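Local coordinates for DNA ligase (Archaeoglobus fulgidus, PDB 3GDE), which probably seals nicks in double-stranded DNA during replication, recombination and repair, using ATP and passing through an adenylated lysine intermediate, at residues A[4-9]-A[156-161]; A[38-43]-A[116-121]; A[447-452]-A[469-474]; A[477-482]-A[501-506]. All coordinates share one frame; numbering follows the deposited sequence.

Interaction 1. Residues A[4-9]-A[156-161]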
loop_
_atom_site.group_PDB
_atom_site.type_symbol
_atom_site.label_atom_id
_atom_site.label_comp_id
_atom_site.label_asym_id
_atom_site.label_seq_id
_atom_site.Cartn_x
_atom_site.Cartn_y
_atom_site.Cartn_z
ATOM N N MET A 4 28.951 -0.537 4.125
ATOM C CA MET A 4 28.436 0.836 4.006
ATOM C C MET A 4 27.954 1.356 5.362
ATOM O O MET A 4 27.205 0.684 6.049
ATOM C CB MET A 4 27.292 0.919 2.987
ATOM C CG MET A 4 26.858 2.355 2.675
ATOM S SD MET A 4 25.363 2.504 1.675
ATOM C CE MET A 4 25.967 1.997 0.074
ATOM N N LEU A 5 28.406 2.537 5.748
ATOM C CA LEU A 5 27.819 3.232 6.891
ATOM C C LEU A 5 26.499 3.846 6.469
ATOM O O LEU A 5 26.386 4.393 5.367
ATOM C CB LEU A 5 28.731 4.347 7.414
ATOM C CG LEU A 5 30.007 4.104 8.238
ATOM C CD1 LEU A 5 29.943 2.895 9.187
ATOM C CD2 LEU A 5 31.191 3.992 7.300
ATOM N N PHE A 6 25.503 3.754 7.348
ATOM C CA PHE A 6 24.223 4.429 7.138
ATOM C C PHE A 6 24.470 5.919 6.877
ATOM O O PHE A 6 23.745 6.536 6.089
ATOM C CB PHE A 6 23.282 4.205 8.330
ATOM C CG PHE A 6 21.859 4.645 8.081
ATOM C CD1 PHE A 6 21.421 5.897 8.497
ATOM C CD2 PHE A 6 20.956 3.800 7.428
ATOM C CE1 PHE A 6 20.101 6.314 8.263
ATOM C CE2 PHE A 6 19.636 4.192 7.197
ATOM C CZ PHE A 6 19.204 5.453 7.608
ATOM N N ALA A 7 25.504 6.476 7.515
ATOM C CA ALA A 7 25.929 7.870 7.294
ATOM C C ALA A 7 26.309 8.204 5.851
ATOM O O ALA A 7 26.153 9.337 5.432
ATOM C CB ALA A 7 27.086 8.251 8.218
ATOM N N GLU A 8 26.845 7.239 5.107
ATOM C CA GLU A 8 27.134 7.478 3.697
ATOM C C GLU A 8 25.810 7.617 2.944
ATOM O O GLU A 8 25.632 8.538 2.146
ATOM C CB GLU A 8 28.012 6.378 3.094
ATOM C CG GLU A 8 28.246 6.570 1.593
ATOM C CD GLU A 8 29.078 5.468 0.941
ATOM O OE1 GLU A 8 29.370 5.605 -0.267
ATOM O OE2 GLU A 8 29.442 4.478 1.619
ATOM N N PHE A 9 24.891 6.699 3.228
ATOM C CA PHE A 9 23.531 6.746 2.712
ATOM C C PHE A 9 22.814 8.037 3.126
ATOM O O PHE A 9 22.162 8.686 2.300
ATOM C CB PHE A 9 22.770 5.486 3.173
ATOM C CG PHE A 9 21.275 5.576 3.026
ATOM C CD1 PHE A 9 20.675 5.468 1.770
ATOM C CD2 PHE A 9 20.467 5.758 4.146
ATOM C CE1 PHE A 9 19.299 5.542 1.632
ATOM C CE2 PHE A 9 19.080 5.847 4.014
ATOM C CZ PHE A 9 18.500 5.737 2.750
ATOM N N ARG A 156 18.484 11.588 11.706
ATOM C CA ARG A 156 17.450 12.170 10.862
ATOM C C ARG A 156 16.759 11.146 9.969
ATOM O O ARG A 156 15.541 11.012 10.029
ATOM C CB ARG A 156 18.056 13.284 10.024
ATOM C CG ARG A 156 17.128 13.917 9.010
ATOM C CD ARG A 156 17.604 15.324 8.810
ATOM N NE ARG A 156 17.697 15.683 7.415
ATOM C CZ ARG A 156 18.400 16.712 6.967
ATOM N NH1 ARG A 156 19.069 17.481 7.807
ATOM N NH2 ARG A 156 18.431 16.969 5.670
ATOM N N TYR A 157 17.532 10.426 9.149
ATOM C CA TYR A 157 16.955 9.439 8.215
ATOM C C TYR A 157 16.564 8.107 8.848
ATOM O O TYR A 157 15.737 7.399 8.309
ATOM C CB TYR A 157 17.826 9.264 6.971
ATOM C CG TYR A 157 17.866 10.540 6.171
ATOM C CD1 TYR A 157 16.753 10.955 5.442
ATOM C CD2 TYR A 157 18.998 11.364 6.182
ATOM C CE1 TYR A 157 16.766 12.140 4.731
ATOM C CE2 TYR A 157 19.023 12.558 5.478
ATOM C CZ TYR A 157 17.903 12.937 4.753
ATOM O OH TYR A 157 17.901 14.114 4.048
ATOM N N LEU A 158 17.149 7.771 9.992
ATOM C CA LEU A 158 16.691 6.618 10.770
ATOM C C LEU A 158 15.266 6.873 11.235
ATOM O O LEU A 158 14.396 5.999 11.152
ATOM C CB LEU A 158 17.589 6.391 11.994
ATOM C CG LEU A 158 18.485 5.150 12.137
ATOM C CD1 LEU A 158 18.619 4.318 10.871
ATOM C CD2 LEU A 158 19.873 5.502 12.710
ATOM N N THR A 159 15.045 8.084 11.723
ATOM C CA THR A 159 13.753 8.503 12.239
ATOM C C THR A 159 12.730 8.550 11.101
ATOM O O THR A 159 11.630 8.008 11.229
ATOM C CB THR A 159 13.882 9.879 12.943
ATOM O OG1 THR A 159 14.796 9.761 14.045
ATOM C CG2 THR A 159 12.528 10.389 13.455
ATOM N N ARG A 160 13.110 9.165 9.983
ATOM C CA ARG A 160 12.224 9.294 8.827
ATOM C C ARG A 160 11.894 7.937 8.210
ATOM O O ARG A 160 10.784 7.728 7.719
ATOM C CB ARG A 160 12.826 10.232 7.785
ATOM C CG ARG A 160 12.799 11.691 8.219
ATOM C CD ARG A 160 13.045 12.618 7.060
ATOM N NE ARG A 160 13.286 13.995 7.483
ATOM C CZ ARG A 160 13.736 14.941 6.662
ATOM N NH1 ARG A 160 13.993 14.649 5.397
ATOM N NH2 ARG A 160 13.947 16.172 7.102
ATOM N N LEU A 161 12.860 7.024 8.267
ATOM C CA LEU A 161 12.704 5.663 7.766
ATOM C C LEU A 161 11.667 4.896 8.589
ATOM O O LEU A 161 10.736 4.326 8.023
ATOM C CB LEU A 161 14.065 4.941 7.744
ATOM C CG LEU A 161 14.208 3.487 7.285
ATOM C CD1 LEU A 161 13.520 3.223 5.943
ATOM C CD2 LEU A 161 15.695 3.106 7.209
#
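Phe-6, in the first turn of helix 6-16, lays its ring against helix 152-162 inside the all-helical N-terminal DNA-binding domain of the ligase. Leu-158 makes the principal contact: its CD1 sits 3.6 Å from the centroid of the Phe-6 ring and 18° off the ring normal, a CH-pi contact over one face. Tyr-157 CB meets Phe-6 CE1 obliquely at 3.9 Å, and Leu-161 CD2 approaches Phe-6 CE2 at 4.1 Å. With CG anti to the backbone N (chi1 -169°), the Phe-6 ring is carried out to the neighbouring helix. Substituting an alanine for Phe-6 would probably leave Leu-158 CD1 without its aromatic face and open a gap between the two helices. Further out, Phe-48 of helix 39-49 touches Phe-6, Phe-9 and Leu-161, while the phenol of Tyr-157 turns away to hydrogen-bond Glu-17. The Phe-6 ring is sandwiched, for on the face opposite Leu-158 lies Phe-9 CD2, 3.5 Å above the ring plane.

Interaction 2. Residues A[38-43]-A[116-121]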
loop_
_atom_site.group_PDB
_atom_site.type_symbol
_atom_site.label_atom_id
_atom_site.label_comp_id
_atom_site.label_asym_id
_atom_site.label_seq_id
_atom_site.Cartn_x
_atom_site.Cartn_y
_atom_site.Cartn_z
ATOM N N ASP A 38 28.384 -4.735 -2.321
ATOM C CA ASP A 38 27.750 -5.651 -1.391
ATOM C C ASP A 38 26.252 -5.685 -1.653
ATOM O O ASP A 38 25.569 -4.667 -1.521
ATOM C CB ASP A 38 28.054 -5.259 0.058
ATOM C CG ASP A 38 27.438 -6.215 1.055
ATOM O OD1 ASP A 38 26.207 -6.214 1.197
ATOM O OD2 ASP A 38 28.173 -6.986 1.694
ATOM N N GLU A 39 25.744 -6.863 -2.010
ATOM C CA GLU A 39 24.380 -6.974 -2.524
ATOM C C GLU A 39 23.282 -6.731 -1.473
ATOM O O GLU A 39 22.154 -6.387 -1.821
ATOM C CB GLU A 39 24.168 -8.264 -3.336
ATOM C CG GLU A 39 24.216 -9.568 -2.552
ATOM C CD GLU A 39 24.050 -10.807 -3.447
ATOM O OE1 GLU A 39 24.768 -10.905 -4.481
ATOM O OE2 GLU A 39 23.214 -11.680 -3.106
ATOM N N ARG A 40 23.625 -6.893 -0.196
ATOM C CA ARG A 40 22.675 -6.609 0.880
ATOM C C ARG A 40 22.642 -5.142 1.306
ATOM O O ARG A 40 21.610 -4.678 1.777
ATOM C CB ARG A 40 22.859 -7.548 2.073
ATOM C CG ARG A 40 24.225 -7.558 2.669
ATOM C CD ARG A 40 24.668 -8.998 2.896
ATOM N NE ARG A 40 24.127 -9.565 4.130
ATOM C CZ ARG A 40 24.873 -10.060 5.118
ATOM N NH1 ARG A 40 26.201 -10.073 5.018
ATOM N NH2 ARG A 40 24.292 -10.559 6.204
ATOM N N ASP A 41 23.750 -4.417 1.137
ATOM C CA ASP A 41 23.715 -2.954 1.240
ATOM C C ASP A 41 22.895 -2.376 0.086
ATOM O O ASP A 41 22.195 -1.389 0.271
ATOM C CB ASP A 41 25.117 -2.319 1.228
ATOM C CG ASP A 41 25.901 -2.571 2.502
ATOM O OD1 ASP A 41 27.132 -2.397 2.463
ATOM O OD2 ASP A 41 25.320 -2.936 3.545
ATOM N N LEU A 42 23.009 -2.980 -1.100
ATOM C CA LEU A 42 22.219 -2.569 -2.273
ATOM C C LEU A 42 20.726 -2.752 -1.990
ATOM O O LEU A 42 19.943 -1.817 -2.113
ATOM C CB LEU A 42 22.627 -3.343 -3.543
ATOM C CG LEU A 42 21.754 -3.075 -4.798
ATOM C CD1 LEU A 42 21.745 -1.591 -5.202
ATOM C CD2 LEU A 42 22.131 -3.949 -5.997
ATOM N N TYR A 43 20.369 -3.968 -1.585
ATOM C CA TYR A 43 19.017 -4.327 -1.182
ATOM C C TYR A 43 18.471 -3.345 -0.155
ATOM O O TYR A 43 17.408 -2.750 -0.346
ATOM C CB TYR A 43 19.007 -5.750 -0.614
ATOM C CG TYR A 43 17.637 -6.253 -0.238
ATOM C CD1 TYR A 43 16.869 -6.989 -1.147
ATOM C CD2 TYR A 43 17.101 -5.991 1.028
ATOM C CE1 TYR A 43 15.600 -7.455 -0.804
ATOM C CE2 TYR A 43 15.839 -6.448 1.382
ATOM C CZ TYR A 43 15.089 -7.177 0.460
ATOM O OH TYR A 43 13.835 -7.629 0.813
ATOM N N THR A 116 26.692 1.061 10.564
ATOM C CA THR A 116 26.576 0.415 9.279
ATOM C C THR A 116 25.116 0.173 8.958
ATOM O O THR A 116 24.280 0.011 9.858
ATOM C CB THR A 116 27.346 -0.932 9.250
ATOM O OG1 THR A 116 26.751 -1.849 10.175
ATOM C CG2 THR A 116 28.819 -0.723 9.611
ATOM N N VAL A 117 24.818 0.155 7.668
ATOM C CA VAL A 117 23.517 -0.253 7.187
ATOM C C VAL A 117 23.222 -1.665 7.712
ATOM O O VAL A 117 22.081 -1.992 8.041
ATOM C CB VAL A 117 23.486 -0.208 5.644
ATOM C CG1 VAL A 117 22.137 -0.670 5.100
ATOM C CG2 VAL A 117 23.829 1.208 5.157
ATOM N N ARG A 118 24.262 -2.488 7.815
ATOM C CA ARG A 118 24.112 -3.854 8.296
ATOM C C ARG A 118 23.600 -3.881 9.744
ATOM O O ARG A 118 22.650 -4.601 10.046
ATOM C CB ARG A 118 25.430 -4.627 8.139
ATOM C CG ARG A 118 25.252 -6.149 7.966
ATOM C CD ARG A 118 25.016 -6.598 6.494
ATOM N NE ARG A 118 24.655 -5.495 5.597
ATOM C CZ ARG A 118 23.413 -5.153 5.249
ATOM N NH1 ARG A 118 22.360 -5.834 5.705
ATOM N NH2 ARG A 118 23.230 -4.117 4.441
ATOM N N LYS A 119 24.212 -3.080 10.616
ATOM C CA LYS A 119 23.736 -2.926 11.991
ATOM C C LYS A 119 22.305 -2.378 12.088
ATOM O O LYS A 119 21.521 -2.850 12.918
ATOM C CB LYS A 119 24.675 -2.054 12.827
ATOM C CG LYS A 119 24.519 -2.295 14.333
ATOM C CD LYS A 119 24.623 -1.016 15.139
ATOM C CE LYS A 119 25.458 -1.247 16.399
ATOM N NZ LYS A 119 26.925 -0.981 16.120
ATOM N N VAL A 120 21.974 -1.393 11.254
ATOM C CA VAL A 120 20.603 -0.863 11.185
ATOM C C VAL A 120 19.605 -1.976 10.839
ATOM O O VAL A 120 18.595 -2.149 11.508
ATOM C CB VAL A 120 20.472 0.307 10.167
ATOM C CG1 VAL A 120 19.015 0.677 9.955
ATOM C CG2 VAL A 120 21.247 1.519 10.654
ATOM N N ARG A 121 19.920 -2.727 9.794
ATOM C CA ARG A 121 19.132 -3.880 9.382
ATOM C C ARG A 121 18.955 -4.917 10.503
ATOM O O ARG A 121 17.849 -5.386 10.725
ATOM C CB ARG A 121 19.795 -4.537 8.182
ATOM C CG ARG A 121 19.109 -5.788 7.710
ATOM C CD ARG A 121 18.119 -5.400 6.645
ATOM N NE ARG A 121 16.756 -5.510 7.112
ATOM C CZ ARG A 121 15.704 -4.985 6.498
ATOM N NH1 ARG A 121 15.842 -4.277 5.389
ATOM N NH2 ARG A 121 14.503 -5.163 7.024
HETATM O O HOH W 1 26.704 -2.067 5.976
HETATM O O HOH W 2 26.959 -5.598 4.173
#
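Arg-118 reaches from helix 117-129 to helix 39-49 and meets Asp-41 edge-on and Arg-40 face-on. The axes of segments 39-43 and 117-121 pass 10.3 Å apart at 64°. At the guanidinium edge, Arg-118 NH2 donates to Asp-41 OD2 over 2.6 Å with an N-H...O angle of 174°; the oxygen lies in the guanidinium plane and offers its anti lone pair. Arg-118 NE adds a weak bond of 3.3 Å to the same Asp-41 OD2, so one carboxylate oxygen carries this salt bridge. Over one guanidinium face comes the aliphatic part of Arg-40, whose CG stands 3.6 Å from Arg-118 NE. The packing is reciprocal: Arg-118 CD lies over the centre of the Arg-40 guanidinium, 3.7 Å from Arg-40 CZ, and the two planes differ by 27°. Bends at chi2 and chi3 of Arg-118 fold its chain back into this position. Water 1 donates to Asp-41 OD2 and accepts from Arg-118 N. Asp-44 also pairs with Arg-118 NH2, while Asp-41 OD1 accepts from Met-4 N. A methionine in place of Arg-118 is likely to leave Asp-41 OD2 without its cationic mate and take one counter-charge from Asp-44. The two carboxylates around Arg-118 probably offset the cost of holding its charge beside Arg-40, joining the helices of this N-terminal domain by a shared ionic contact.

Interaction 3. Residues A[447-452]-A[469-474]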
loop_
_atom_site.group_PDB
_atom_site.type_symbol
_atom_site.label_atom_id
_atom_site.label_comp_id
_atom_site.label_asym_id
_atom_site.label_seq_id
_atom_site.Cartn_x
_atom_site.Cartn_y
_atom_site.Cartn_z
ATOM N N SER A 447 -12.406 18.588 13.603
ATOM C CA SER A 447 -13.731 18.615 12.974
ATOM C C SER A 447 -13.671 18.462 11.454
ATOM O O SER A 447 -14.640 18.022 10.827
ATOM C CB SER A 447 -14.466 19.908 13.336
ATOM O OG SER A 447 -13.833 21.037 12.755
ATOM N N SER A 448 -12.516 18.809 10.887
ATOM C CA SER A 448 -12.305 18.922 9.446
ATOM C C SER A 448 -10.937 18.335 9.058
ATOM O O SER A 448 -9.978 18.464 9.823
ATOM C CB SER A 448 -12.341 20.396 9.090
ATOM O OG SER A 448 -12.369 20.569 7.709
ATOM N N PHE A 449 -10.843 17.719 7.876
ATOM C CA PHE A 449 -9.640 16.954 7.467
ATOM C C PHE A 449 -9.213 17.230 6.031
ATOM O O PHE A 449 -10.023 17.179 5.116
ATOM C CB PHE A 449 -9.850 15.442 7.662
ATOM C CG PHE A 449 -10.308 15.066 9.041
ATOM C CD1 PHE A 449 -11.669 14.996 9.342
ATOM C CD2 PHE A 449 -9.386 14.798 10.049
ATOM C CE1 PHE A 449 -12.103 14.653 10.631
ATOM C CE2 PHE A 449 -9.814 14.457 11.346
ATOM C CZ PHE A 449 -11.170 14.384 11.635
ATOM N N GLU A 450 -7.932 17.526 5.846
ATOM C CA GLU A 450 -7.353 17.780 4.518
ATOM C C GLU A 450 -6.953 16.459 3.882
ATOM O O GLU A 450 -6.362 15.600 4.553
ATOM C CB GLU A 450 -6.125 18.679 4.633
ATOM C CG GLU A 450 -6.408 20.053 5.192
ATOM C CD GLU A 450 -7.310 20.863 4.280
ATOM O OE1 GLU A 450 -8.366 21.339 4.748
ATOM O OE2 GLU A 450 -6.967 21.011 3.088
ATOM N N LEU A 451 -7.267 16.303 2.596
ATOM C CA LEU A 451 -7.130 15.008 1.918
ATOM C C LEU A 451 -6.238 15.093 0.694
ATOM O O LEU A 451 -6.318 16.052 -0.079
ATOM C CB LEU A 451 -8.500 14.450 1.514
ATOM C CG LEU A 451 -9.610 14.335 2.564
ATOM C CD1 LEU A 451 -10.933 14.061 1.866
ATOM C CD2 LEU A 451 -9.318 13.277 3.616
ATOM N N ALA A 452 -5.391 14.083 0.512
ATOM C CA ALA A 452 -4.426 14.105 -0.580
ATOM C C ALA A 452 -4.339 12.779 -1.302
ATOM O O ALA A 452 -4.457 11.718 -0.690
ATOM C CB ALA A 452 -3.044 14.528 -0.071
ATOM N N THR A 469 -18.164 16.309 6.629
ATOM C CA THR A 469 -19.411 15.553 6.779
ATOM C C THR A 469 -19.180 14.046 6.771
ATOM O O THR A 469 -18.209 13.561 6.203
ATOM C CB THR A 469 -20.475 15.931 5.697
ATOM O OG1 THR A 469 -19.939 15.725 4.379
ATOM C CG2 THR A 469 -20.882 17.379 5.830
ATOM N N GLY A 470 -20.091 13.318 7.407
ATOM C CA GLY A 470 -20.081 11.869 7.402
ATOM C C GLY A 470 -19.535 11.280 8.684
ATOM O O GLY A 470 -19.456 10.055 8.808
ATOM N N PHE A 471 -19.167 12.145 9.635
ATOM C CA PHE A 471 -18.554 11.724 10.910
ATOM C C PHE A 471 -19.572 11.663 12.052
ATOM O O PHE A 471 -20.368 12.586 12.214
ATOM C CB PHE A 471 -17.448 12.706 11.334
ATOM C CG PHE A 471 -16.318 12.834 10.356
ATOM C CD1 PHE A 471 -15.281 11.898 10.334
ATOM C CD2 PHE A 471 -16.259 13.917 9.486
ATOM C CE1 PHE A 471 -14.226 12.026 9.442
ATOM C CE2 PHE A 471 -15.212 14.047 8.589
ATOM C CZ PHE A 471 -14.194 13.089 8.563
ATOM N N THR A 472 -19.540 10.593 12.846
ATOM C CA THR A 472 -20.233 10.589 14.146
ATOM C C THR A 472 -19.314 11.259 15.149
ATOM O O THR A 472 -18.136 11.484 14.864
ATOM C CB THR A 472 -20.511 9.179 14.676
ATOM O OG1 THR A 472 -19.272 8.498 14.903
ATOM C CG2 THR A 472 -21.353 8.381 13.708
ATOM N N GLU A 473 -19.823 11.563 16.334
ATOM C CA GLU A 473 -18.961 12.219 17.303
ATOM C C GLU A 473 -17.955 11.289 17.954
ATOM O O GLU A 473 -16.869 11.721 18.317
ATOM C CB GLU A 473 -19.727 13.091 18.307
ATOM C CG GLU A 473 -20.829 12.447 19.104
ATOM C CD GLU A 473 -21.443 13.446 20.087
ATOM O OE1 GLU A 473 -21.661 13.068 21.271
ATOM O OE2 GLU A 473 -21.672 14.616 19.675
ATOM N N GLU A 474 -18.292 10.008 18.049
ATOM C CA GLU A 474 -17.313 9.018 18.451
ATOM C C GLU A 474 -16.206 8.855 17.378
ATOM O O GLU A 474 -15.039 8.677 17.725
ATOM C CB GLU A 474 -17.972 7.687 18.847
ATOM C CG GLU A 474 -18.433 6.815 17.690
ATOM C CD GLU A 474 -19.220 5.590 18.142
ATOM O OE1 GLU A 474 -20.417 5.478 17.767
ATOM O OE2 GLU A 474 -18.641 4.742 18.861
#
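Phe-449, on strand 446-454, and Phe-471, in the loop leading to helix 473-483, form an aromatic pair within the C-terminal OB-fold domain. The tight part is small. Phe-471 CZ lies 3.3 Å from Phe-449 CD1, and Phe-449 CE1 stands over one face of the Phe-471 ring, 3.6 Å from Phe-471 CE1. The ring centroids are 4.9 Å apart and the planes meet at 46°, an oblique geometry intermediate between a parallel stack and a T-shaped pair. Each CG is anti to its carbonyl carbon, with chi1 of -53° in Phe-449 and -60° in Phe-471, which sends both rings into the space between strand and loop. On the inner side, Phe-449 meets the ring of Phe-503 edge-to-face, whereas Phe-471 stacks on Phe-527; Leu-476 and Leu-479 of helix 473-483 touch both partners.

The other side is looser. Phe-449 is buried but Phe-471 is partly exposed, and beyond it Thr-472, Glu-473 and Glu-474 are exposed at the start of the helix. There, Thr-472 OG1 provides the N-cap by accepting from Asp-475 N. Nearly all of the 104 Å² buried between the segments comes from Phe-449 and Phe-471. Since no hydrogen bond crosses between them, the join of strand and helix-leading loop rests on apolar shape fit and not on directional polar bonds.

Interaction 4. Residues A[477-482]-A[501-506]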
loop_
_atom_site.group_PDB
_atom_site.type_symbol
_atom_site.label_atom_id
_atom_site.label_comp_id
_atom_site.label_asym_id
_atom_site.label_seq_id
_atom_site.Cartn_x
_atom_site.Cartn_y
_atom_site.Cartn_z
ATOM N N GLU A 477 -13.939 11.665 18.185
ATOM C CA GLU A 477 -13.203 11.318 19.398
ATOM C C GLU A 477 -12.025 10.428 19.037
ATOM O O GLU A 477 -10.888 10.713 19.407
ATOM C CB GLU A 477 -14.104 10.573 20.398
ATOM C CG GLU A 477 -14.966 11.459 21.281
ATOM C CD GLU A 477 -16.131 10.715 21.944
ATOM O OE1 GLU A 477 -15.936 9.557 22.401
ATOM O OE2 GLU A 477 -17.244 11.297 22.012
ATOM N N GLU A 478 -12.322 9.354 18.305
ATOM C CA GLU A 478 -11.341 8.331 17.951
ATOM C C GLU A 478 -10.243 8.855 17.022
ATOM O O GLU A 478 -9.074 8.530 17.199
ATOM C CB GLU A 478 -12.040 7.114 17.338
ATOM C CG GLU A 478 -12.943 6.362 18.321
ATOM C CD GLU A 478 -13.912 5.389 17.640
ATOM O OE1 GLU A 478 -14.707 5.817 16.760
ATOM O OE2 GLU A 478 -13.889 4.186 18.000
ATOM N N LEU A 479 -10.630 9.677 16.049
ATOM C CA LEU A 479 -9.706 10.200 15.049
ATOM C C LEU A 479 -8.788 11.273 15.619
ATOM O O LEU A 479 -7.630 11.388 15.200
ATOM C CB LEU A 479 -10.467 10.752 13.843
ATOM C CG LEU A 479 -11.222 9.741 12.979
ATOM C CD1 LEU A 479 -12.100 10.481 11.989
ATOM C CD2 LEU A 479 -10.281 8.744 12.276
ATOM N N THR A 480 -9.324 12.056 16.559
ATOM C CA THR A 480 -8.555 13.055 17.304
ATOM C C THR A 480 -7.450 12.375 18.125
ATOM O O THR A 480 -6.308 12.842 18.141
ATOM C CB THR A 480 -9.469 13.916 18.232
ATOM O OG1 THR A 480 -10.415 14.650 17.440
ATOM C CG2 THR A 480 -8.641 14.897 19.084
ATOM N N GLU A 481 -7.785 11.263 18.776
ATOM C CA GLU A 481 -6.814 10.558 19.603
ATOM C C GLU A 481 -5.696 9.930 18.776
ATOM O O GLU A 481 -4.542 9.926 19.199
ATOM C CB GLU A 481 -7.478 9.514 20.503
ATOM C CG GLU A 481 -8.440 10.101 21.548
ATOM C CD GLU A 481 -7.750 11.021 22.547
ATOM O OE1 GLU A 481 -7.994 12.260 22.508
ATOM O OE2 GLU A 481 -6.946 10.499 23.362
ATOM N N MET A 482 -6.028 9.421 17.592
ATOM C CA MET A 482 -5.006 8.821 16.740
ATOM C C MET A 482 -4.181 9.823 15.926
ATOM O O MET A 482 -3.088 9.492 15.479
ATOM C CB MET A 482 -5.575 7.694 15.867
ATOM C CG MET A 482 -6.379 8.119 14.649
ATOM S SD MET A 482 -6.999 6.636 13.825
ATOM C CE MET A 482 -8.325 6.166 14.934
ATOM N N TYR A 501 -2.591 8.017 7.943
ATOM C CA TYR A 501 -3.923 7.428 7.886
ATOM C C TYR A 501 -4.626 7.727 6.573
ATOM O O TYR A 501 -4.433 8.786 5.974
ATOM C CB TYR A 501 -4.746 7.857 9.105
ATOM C CG TYR A 501 -4.162 7.345 10.408
ATOM C CD1 TYR A 501 -3.625 8.228 11.352
ATOM C CD2 TYR A 501 -4.111 5.973 10.680
ATOM C CE1 TYR A 501 -3.072 7.766 12.538
ATOM C CE2 TYR A 501 -3.559 5.489 11.868
ATOM C CZ TYR A 501 -3.039 6.393 12.796
ATOM O OH TYR A 501 -2.496 5.924 13.990
ATOM N N VAL A 502 -5.417 6.764 6.120
ATOM C CA VAL A 502 -6.140 6.881 4.862
ATOM C C VAL A 502 -7.651 6.803 5.140
ATOM O O VAL A 502 -8.109 5.901 5.844
ATOM C CB VAL A 502 -5.684 5.759 3.862
ATOM C CG1 VAL A 502 -6.608 5.668 2.652
ATOM C CG2 VAL A 502 -4.223 5.985 3.432
ATOM N N PHE A 503 -8.410 7.759 4.604
ATOM C CA PHE A 503 -9.877 7.735 4.710
ATOM C C PHE A 503 -10.480 7.237 3.407
ATOM O O PHE A 503 -9.990 7.583 2.335
ATOM C CB PHE A 503 -10.453 9.141 4.943
ATOM C CG PHE A 503 -10.237 9.697 6.323
ATOM C CD1 PHE A 503 -9.701 8.925 7.348
ATOM C CD2 PHE A 503 -10.604 11.020 6.599
ATOM C CE1 PHE A 503 -9.513 9.452 8.614
ATOM C CE2 PHE A 503 -10.430 11.559 7.869
ATOM C CZ PHE A 503 -9.878 10.778 8.879
ATOM N N GLU A 504 -11.541 6.437 3.490
ATOM C CA GLU A 504 -12.420 6.236 2.335
ATOM C C GLU A 504 -13.394 7.421 2.234
ATOM O O GLU A 504 -14.117 7.730 3.190
ATOM C CB GLU A 504 -13.184 4.914 2.411
ATOM C CG GLU A 504 -14.024 4.639 1.145
ATOM C CD GLU A 504 -14.764 3.320 1.164
ATOM O OE1 GLU A 504 -14.470 2.463 2.034
ATOM O OE2 GLU A 504 -15.641 3.128 0.280
ATOM N N VAL A 505 -13.398 8.067 1.071
ATOM C CA VAL A 505 -14.121 9.312 0.845
ATOM C C VAL A 505 -15.043 9.181 -0.374
ATOM O O VAL A 505 -14.601 8.772 -1.457
ATOM C CB VAL A 505 -13.139 10.490 0.614
ATOM C CG1 VAL A 505 -13.883 11.797 0.379
ATOM C CG2 VAL A 505 -12.183 10.639 1.790
ATOM N N ALA A 506 -16.319 9.529 -0.181
ATOM C CA ALA A 506 -17.267 9.661 -1.281
ATOM C C ALA A 506 -17.330 11.124 -1.726
ATOM O O ALA A 506 -16.944 12.027 -0.988
ATOM C CB ALA A 506 -18.650 9.169 -0.859
HETATM O O HOH W 3 -1.523 7.444 16.040
#
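In the C-terminal OB domain, helix 473-483 packs against the curled antiparallel sheet, and its residues 477-482 meet segment 501-506 through two pairs of side chains. The first is a Met-aromatic contact. Met-482 SD lies 4.1 Å from the centroid of the Tyr-501 ring and only 9° off the ring normal, so the sulfur is almost directly above the centre of one face. Met-482 CG follows over the same face, 3.9 Å from Tyr-501 CE1. A chi1 of 77° places Met-482 CG between the backbone N and the carbonyl carbon, and with chi2 extended this sets CG and SD over the Tyr-501 face. Water 3 ties the polar atoms together at the ring's edge: it donates to Met-482 O at 2.6 Å and lies 2.7 Å from Tyr-501 OH, in the plane of the ring. Thus the last-turn carbonyl of the helix and the phenol share a bridge beside the apolar contact.

Deeper in, Leu-479 and Phe-503 approach from opposite directions. Leu-479 CD2 meets Phe-503 CE1 obliquely at 3.8 Å, and Leu-479 CD1 is equally far from Phe-503 CZ. Phe-527 turns edge-to-face against the Phe-503 ring, while Leu-530 of strand 526-530 touches Met-482, Tyr-501 and Phe-503. A helix that follows the third barrel strand and caps one end of a small closed antiparallel barrel, its apolar side chains turned into the core, is the hallmark of the OB fold.

How the interactions relate
The contacts fall into two pairs, one in each of two domains. Interactions 1 and 2, with centres 11 Å apart, share the N-terminal helical domain: Met-4 O lies 2.9 Å from Val-117 N, a probable hydrogen bond. Interactions 3 and 4, centred 7 Å apart in the OB domain, share helix 473-483 and one apolar core, where Phe-471 CE1 approaches Leu-479 CD1 to 3.7 Å. Between the pairs nothing touches; the nearest atoms of interactions 1 and 4 are about 13 Å apart, those of 2 and 3 about 26 Å. All four lie away from the predicted adenylation site at Lys-252.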